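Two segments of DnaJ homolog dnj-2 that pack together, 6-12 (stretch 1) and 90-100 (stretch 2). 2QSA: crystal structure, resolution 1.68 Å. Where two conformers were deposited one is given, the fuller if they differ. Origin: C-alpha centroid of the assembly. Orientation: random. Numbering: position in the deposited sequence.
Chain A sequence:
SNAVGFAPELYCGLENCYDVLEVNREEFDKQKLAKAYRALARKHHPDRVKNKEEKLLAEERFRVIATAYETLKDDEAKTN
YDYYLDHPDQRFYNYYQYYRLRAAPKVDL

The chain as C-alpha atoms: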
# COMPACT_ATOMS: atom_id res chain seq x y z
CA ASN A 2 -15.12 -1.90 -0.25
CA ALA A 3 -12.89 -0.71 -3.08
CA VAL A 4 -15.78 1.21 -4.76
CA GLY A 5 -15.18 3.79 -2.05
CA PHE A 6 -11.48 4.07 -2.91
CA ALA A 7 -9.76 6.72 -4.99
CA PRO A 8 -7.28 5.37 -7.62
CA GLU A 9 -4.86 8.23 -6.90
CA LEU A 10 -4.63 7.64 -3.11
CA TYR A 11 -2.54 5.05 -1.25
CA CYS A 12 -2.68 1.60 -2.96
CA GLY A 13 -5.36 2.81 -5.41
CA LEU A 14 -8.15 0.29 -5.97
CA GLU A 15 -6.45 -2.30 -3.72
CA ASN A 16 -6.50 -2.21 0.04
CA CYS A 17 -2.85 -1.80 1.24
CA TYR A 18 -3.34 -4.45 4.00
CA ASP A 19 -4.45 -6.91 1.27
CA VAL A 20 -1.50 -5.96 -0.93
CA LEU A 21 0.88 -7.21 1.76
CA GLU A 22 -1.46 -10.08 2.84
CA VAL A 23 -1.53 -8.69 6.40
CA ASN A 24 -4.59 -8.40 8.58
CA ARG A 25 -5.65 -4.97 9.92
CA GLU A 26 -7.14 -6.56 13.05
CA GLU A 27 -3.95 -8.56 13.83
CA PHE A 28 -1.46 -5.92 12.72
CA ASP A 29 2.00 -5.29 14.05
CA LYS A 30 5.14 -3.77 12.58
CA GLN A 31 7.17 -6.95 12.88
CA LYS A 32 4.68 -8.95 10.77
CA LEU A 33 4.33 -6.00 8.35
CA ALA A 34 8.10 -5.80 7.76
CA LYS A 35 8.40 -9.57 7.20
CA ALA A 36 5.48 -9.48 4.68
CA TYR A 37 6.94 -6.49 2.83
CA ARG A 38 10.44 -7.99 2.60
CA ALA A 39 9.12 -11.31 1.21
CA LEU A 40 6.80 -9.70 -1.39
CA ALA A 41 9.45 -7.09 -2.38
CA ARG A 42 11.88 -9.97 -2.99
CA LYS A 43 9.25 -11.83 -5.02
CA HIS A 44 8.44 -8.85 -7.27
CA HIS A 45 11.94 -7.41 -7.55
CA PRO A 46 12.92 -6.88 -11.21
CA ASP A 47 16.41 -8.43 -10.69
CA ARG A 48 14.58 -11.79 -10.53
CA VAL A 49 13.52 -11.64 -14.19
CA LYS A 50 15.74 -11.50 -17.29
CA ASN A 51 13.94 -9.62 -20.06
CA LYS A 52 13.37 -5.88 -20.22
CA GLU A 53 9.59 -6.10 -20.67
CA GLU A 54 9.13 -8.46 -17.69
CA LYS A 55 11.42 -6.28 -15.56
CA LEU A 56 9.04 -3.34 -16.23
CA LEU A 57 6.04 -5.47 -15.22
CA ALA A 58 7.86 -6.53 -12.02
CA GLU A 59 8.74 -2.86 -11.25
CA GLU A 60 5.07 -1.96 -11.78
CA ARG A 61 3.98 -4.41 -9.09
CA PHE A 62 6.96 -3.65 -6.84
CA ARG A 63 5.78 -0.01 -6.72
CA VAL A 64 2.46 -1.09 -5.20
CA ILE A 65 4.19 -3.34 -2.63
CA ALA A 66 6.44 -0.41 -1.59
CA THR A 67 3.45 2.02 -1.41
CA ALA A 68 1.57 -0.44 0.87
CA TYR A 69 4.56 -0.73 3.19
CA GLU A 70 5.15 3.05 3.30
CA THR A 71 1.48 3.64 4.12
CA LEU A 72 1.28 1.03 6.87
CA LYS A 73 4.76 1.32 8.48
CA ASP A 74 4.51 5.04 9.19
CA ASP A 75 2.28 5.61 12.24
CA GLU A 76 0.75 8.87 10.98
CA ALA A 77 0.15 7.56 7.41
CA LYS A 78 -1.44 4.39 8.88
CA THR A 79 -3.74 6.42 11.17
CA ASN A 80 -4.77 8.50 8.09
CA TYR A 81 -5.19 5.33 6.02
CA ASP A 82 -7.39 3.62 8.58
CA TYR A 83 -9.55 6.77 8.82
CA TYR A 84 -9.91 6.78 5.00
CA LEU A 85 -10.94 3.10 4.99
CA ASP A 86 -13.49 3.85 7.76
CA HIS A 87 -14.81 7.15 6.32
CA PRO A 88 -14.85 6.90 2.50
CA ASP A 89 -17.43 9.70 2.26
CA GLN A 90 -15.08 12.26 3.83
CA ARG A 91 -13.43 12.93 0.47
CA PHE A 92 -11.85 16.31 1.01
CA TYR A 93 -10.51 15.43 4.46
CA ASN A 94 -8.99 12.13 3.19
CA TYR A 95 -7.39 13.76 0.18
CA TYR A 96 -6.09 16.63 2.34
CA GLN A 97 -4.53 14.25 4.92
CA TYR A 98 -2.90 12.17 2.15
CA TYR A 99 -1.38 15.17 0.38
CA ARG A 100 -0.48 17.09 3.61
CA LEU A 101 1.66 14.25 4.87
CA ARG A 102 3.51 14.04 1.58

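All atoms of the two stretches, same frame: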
# COMPACT_ATOMS: atom_id res chain seq x y z
N PHE A 6 -12.87 3.60 -2.83
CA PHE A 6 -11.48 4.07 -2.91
C PHE A 6 -11.28 5.06 -4.07
O PHE A 6 -12.00 5.03 -5.07
CB PHE A 6 -10.47 2.93 -3.12
CG PHE A 6 -10.39 1.93 -1.99
CD1 PHE A 6 -11.07 2.16 -0.79
CD2 PHE A 6 -9.60 0.78 -2.11
CE1 PHE A 6 -10.99 1.27 0.29
CE2 PHE A 6 -9.53 -0.14 -1.06
CZ PHE A 6 -10.21 0.11 0.17
N ALA A 7 -10.24 5.87 -3.92
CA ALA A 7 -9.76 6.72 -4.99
C ALA A 7 -8.50 6.10 -5.59
O ALA A 7 -7.54 5.82 -4.88
CB ALA A 7 -9.49 8.17 -4.46
N PRO A 8 -8.48 5.89 -6.93
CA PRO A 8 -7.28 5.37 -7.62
C PRO A 8 -5.98 6.14 -7.30
O PRO A 8 -4.90 5.54 -7.23
CB PRO A 8 -7.66 5.50 -9.12
CG PRO A 8 -9.15 5.32 -9.10
CD PRO A 8 -9.63 6.06 -7.86
N GLU A 9 -6.07 7.46 -7.11
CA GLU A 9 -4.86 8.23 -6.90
C GLU A 9 -4.33 8.19 -5.46
O GLU A 9 -3.23 8.65 -5.20
CB GLU A 9 -5.02 9.68 -7.38
CG GLU A 9 -6.14 10.43 -6.70
CD GLU A 9 -7.45 10.34 -7.46
OE1 GLU A 9 -7.80 9.25 -7.96
OE2 GLU A 9 -8.14 11.38 -7.54
N LEU A 10 -5.10 7.65 -4.52
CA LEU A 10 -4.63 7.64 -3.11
C LEU A 10 -4.09 6.27 -2.69
O LEU A 10 -4.64 5.24 -3.07
CB LEU A 10 -5.75 8.05 -2.14
CG LEU A 10 -6.49 9.38 -2.38
CD1 LEU A 10 -7.60 9.55 -1.36
CD2 LEU A 10 -5.54 10.53 -2.34
N TYR A 11 -3.02 6.28 -1.89
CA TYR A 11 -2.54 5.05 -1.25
C TYR A 11 -2.33 3.93 -2.29
O TYR A 11 -1.65 4.17 -3.30
CB TYR A 11 -3.54 4.65 -0.14
CG TYR A 11 -3.65 5.73 0.92
CD1 TYR A 11 -2.55 6.03 1.74
CD2 TYR A 11 -4.84 6.46 1.11
CE1 TYR A 11 -2.63 7.01 2.75
CE2 TYR A 11 -4.92 7.46 2.11
CZ TYR A 11 -3.83 7.70 2.92
OH TYR A 11 -3.92 8.67 3.89
N CYS A 12 -2.87 2.73 -2.03
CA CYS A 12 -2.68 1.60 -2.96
C CYS A 12 -3.77 1.55 -4.06
O CYS A 12 -3.98 0.49 -4.67
CB CYS A 12 -2.65 0.25 -2.20
SG CYS A 12 -1.25 0.24 -1.02
N GLN A 90 -15.74 11.01 3.47
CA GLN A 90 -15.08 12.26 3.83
C GLN A 90 -13.97 12.58 2.82
O GLN A 90 -12.80 12.60 3.15
CB GLN A 90 -14.61 12.22 5.28
CG GLN A 90 -15.81 11.96 6.24
CD GLN A 90 -15.43 11.99 7.71
OE1 GLN A 90 -14.39 12.54 8.09
NE2 GLN A 90 -16.28 11.42 8.55
N ARG A 91 -14.39 12.84 1.59
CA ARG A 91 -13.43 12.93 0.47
C ARG A 91 -12.38 14.00 0.67
O ARG A 91 -11.16 13.74 0.54
CB ARG A 91 -14.15 13.20 -0.85
CG ARG A 91 -13.20 13.13 -2.05
CD ARG A 91 -13.87 13.65 -3.35
NE ARG A 91 -13.09 13.35 -4.57
CZ ARG A 91 -12.22 14.18 -5.16
NH1 ARG A 91 -11.95 15.38 -4.66
NH2 ARG A 91 -11.61 13.79 -6.28
N PHE A 92 -12.83 15.23 0.93
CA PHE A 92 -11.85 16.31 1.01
C PHE A 92 -10.86 16.06 2.16
O PHE A 92 -9.65 16.19 1.98
CB PHE A 92 -12.54 17.68 1.13
CG PHE A 92 -11.58 18.80 0.89
CD1 PHE A 92 -11.62 19.51 -0.32
CD2 PHE A 92 -10.62 19.13 1.85
CE1 PHE A 92 -10.72 20.57 -0.55
CE2 PHE A 92 -9.70 20.19 1.62
CZ PHE A 92 -9.76 20.88 0.39
N TYR A 93 -11.37 15.68 3.32
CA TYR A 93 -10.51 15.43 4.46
C TYR A 93 -9.47 14.32 4.10
O TYR A 93 -8.28 14.46 4.36
CB TYR A 93 -11.40 14.98 5.63
CG TYR A 93 -10.59 14.67 6.88
CD1 TYR A 93 -10.09 15.69 7.68
CD2 TYR A 93 -10.28 13.34 7.20
CE1 TYR A 93 -9.32 15.37 8.82
CE2 TYR A 93 -9.51 13.02 8.32
CZ TYR A 93 -9.04 14.02 9.11
OH TYR A 93 -8.25 13.63 10.19
N ASN A 94 -9.92 13.24 3.51
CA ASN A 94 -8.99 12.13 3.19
C ASN A 94 -7.94 12.52 2.17
O ASN A 94 -6.74 12.22 2.32
CB ASN A 94 -9.78 10.92 2.68
CG ASN A 94 -10.63 10.28 3.78
OD1 ASN A 94 -10.24 10.31 4.94
ND2 ASN A 94 -11.76 9.67 3.39
N TYR A 95 -8.37 13.25 1.14
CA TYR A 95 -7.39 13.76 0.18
C TYR A 95 -6.41 14.72 0.83
O TYR A 95 -5.20 14.65 0.58
CB TYR A 95 -8.11 14.48 -0.96
CG TYR A 95 -8.60 13.58 -2.09
CD1 TYR A 95 -9.55 12.58 -1.86
CD2 TYR A 95 -8.16 13.78 -3.40
CE1 TYR A 95 -10.02 11.77 -2.91
CE2 TYR A 95 -8.63 12.98 -4.46
CZ TYR A 95 -9.58 11.99 -4.19
OH TYR A 95 -10.05 11.17 -5.22
N TYR A 96 -6.93 15.67 1.63
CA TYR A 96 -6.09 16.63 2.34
C TYR A 96 -5.03 15.92 3.22
O TYR A 96 -3.83 16.24 3.18
CB TYR A 96 -6.99 17.53 3.21
CG TYR A 96 -6.21 18.50 4.06
CD1 TYR A 96 -5.67 19.65 3.50
CD2 TYR A 96 -5.98 18.24 5.39
CE1 TYR A 96 -4.93 20.54 4.25
CE2 TYR A 96 -5.20 19.12 6.16
CZ TYR A 96 -4.69 20.27 5.57
OH TYR A 96 -3.93 21.15 6.31
N GLN A 97 -5.47 14.94 4.02
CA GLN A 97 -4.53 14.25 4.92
C GLN A 97 -3.46 13.51 4.12
O GLN A 97 -2.30 13.50 4.52
CB GLN A 97 -5.22 13.27 5.85
CG GLN A 97 -6.28 13.90 6.82
CD GLN A 97 -5.75 15.05 7.67
OE1 GLN A 97 -4.58 15.08 8.07
NE2 GLN A 97 -6.63 16.01 7.95
N TYR A 98 -3.86 12.89 3.01
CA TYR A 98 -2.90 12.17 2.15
C TYR A 98 -1.85 13.15 1.60
O TYR A 98 -0.62 12.95 1.76
CB TYR A 98 -3.65 11.50 1.00
CG TYR A 98 -2.74 10.80 -0.01
CD1 TYR A 98 -2.16 9.57 0.29
CD2 TYR A 98 -2.49 11.36 -1.25
CE1 TYR A 98 -1.39 8.91 -0.60
CE2 TYR A 98 -1.66 10.70 -2.18
CZ TYR A 98 -1.13 9.47 -1.83
OH TYR A 98 -0.32 8.82 -2.72
N TYR A 99 -2.32 14.21 0.96
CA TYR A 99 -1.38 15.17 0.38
C TYR A 99 -0.57 15.99 1.40
O TYR A 99 0.63 16.25 1.17
CB TYR A 99 -2.07 16.02 -0.70
CG TYR A 99 -2.42 15.23 -1.94
CD1 TYR A 99 -1.41 14.71 -2.78
CD2 TYR A 99 -3.73 14.96 -2.27
CE1 TYR A 99 -1.73 13.95 -3.94
CE2 TYR A 99 -4.06 14.21 -3.42
CZ TYR A 99 -3.06 13.72 -4.26
OH TYR A 99 -3.42 13.00 -5.38
N ARG A 100 -1.18 16.35 2.54
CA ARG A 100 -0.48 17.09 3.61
C ARG A 100 0.75 16.35 4.13
O ARG A 100 1.81 16.94 4.40
CB ARG A 100 -1.40 17.31 4.82
CG ARG A 100 -0.83 18.29 5.86
CD ARG A 100 -1.51 18.20 7.22
NE ARG A 100 -1.27 16.89 7.84
CZ ARG A 100 -0.17 16.56 8.53
NH1 ARG A 100 0.82 17.43 8.76
NH2 ARG A 100 -0.07 15.34 9.02
O HOH W 1 -6.20 10.06 3.81

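Only one direct hydrogen bond joins the two stretches, and it is weak: Y95 OH donates to E9 OE2 over 3.0 Å, with the carboxylate oxygen lying at the edge of the ring, near its plane. A tyrosine suits this place because its hydroxyl can serve a carboxylate while its ring packs against apolar groups. R91 adds charge only, since its NH2 stays 4.4 Å from E9 OE2, which lies well out of the guanidinium plane.

A water supplies the second polar link. It donates to N94 O (2.7 Å from the water oxygen) and hydrogen-bonds Y11 OH, also at 2.7 Å. N94 O thereby serves the water as well as Y98 N, its helical partner at 3.0 Å. On the other side, L10 N is satisfied by A7 O at 3.1 Å, closing a type I turn that carries E9 and L10 to the helix.

Apolar packing does the rest. Buried L10 is branched, so its CD1 lies over the face of Y95, 3.6 Å from CE1, while CD2 reaches Y98 CD2 at 3.3 Å; its CA sits over the Y98 face. Y98, a t rotamer directed toward stretch 1, turns its edge to the face of Y11, with ring planes at 71°. Small A7 lets its CB approach Y95 OH to 3.1 Å.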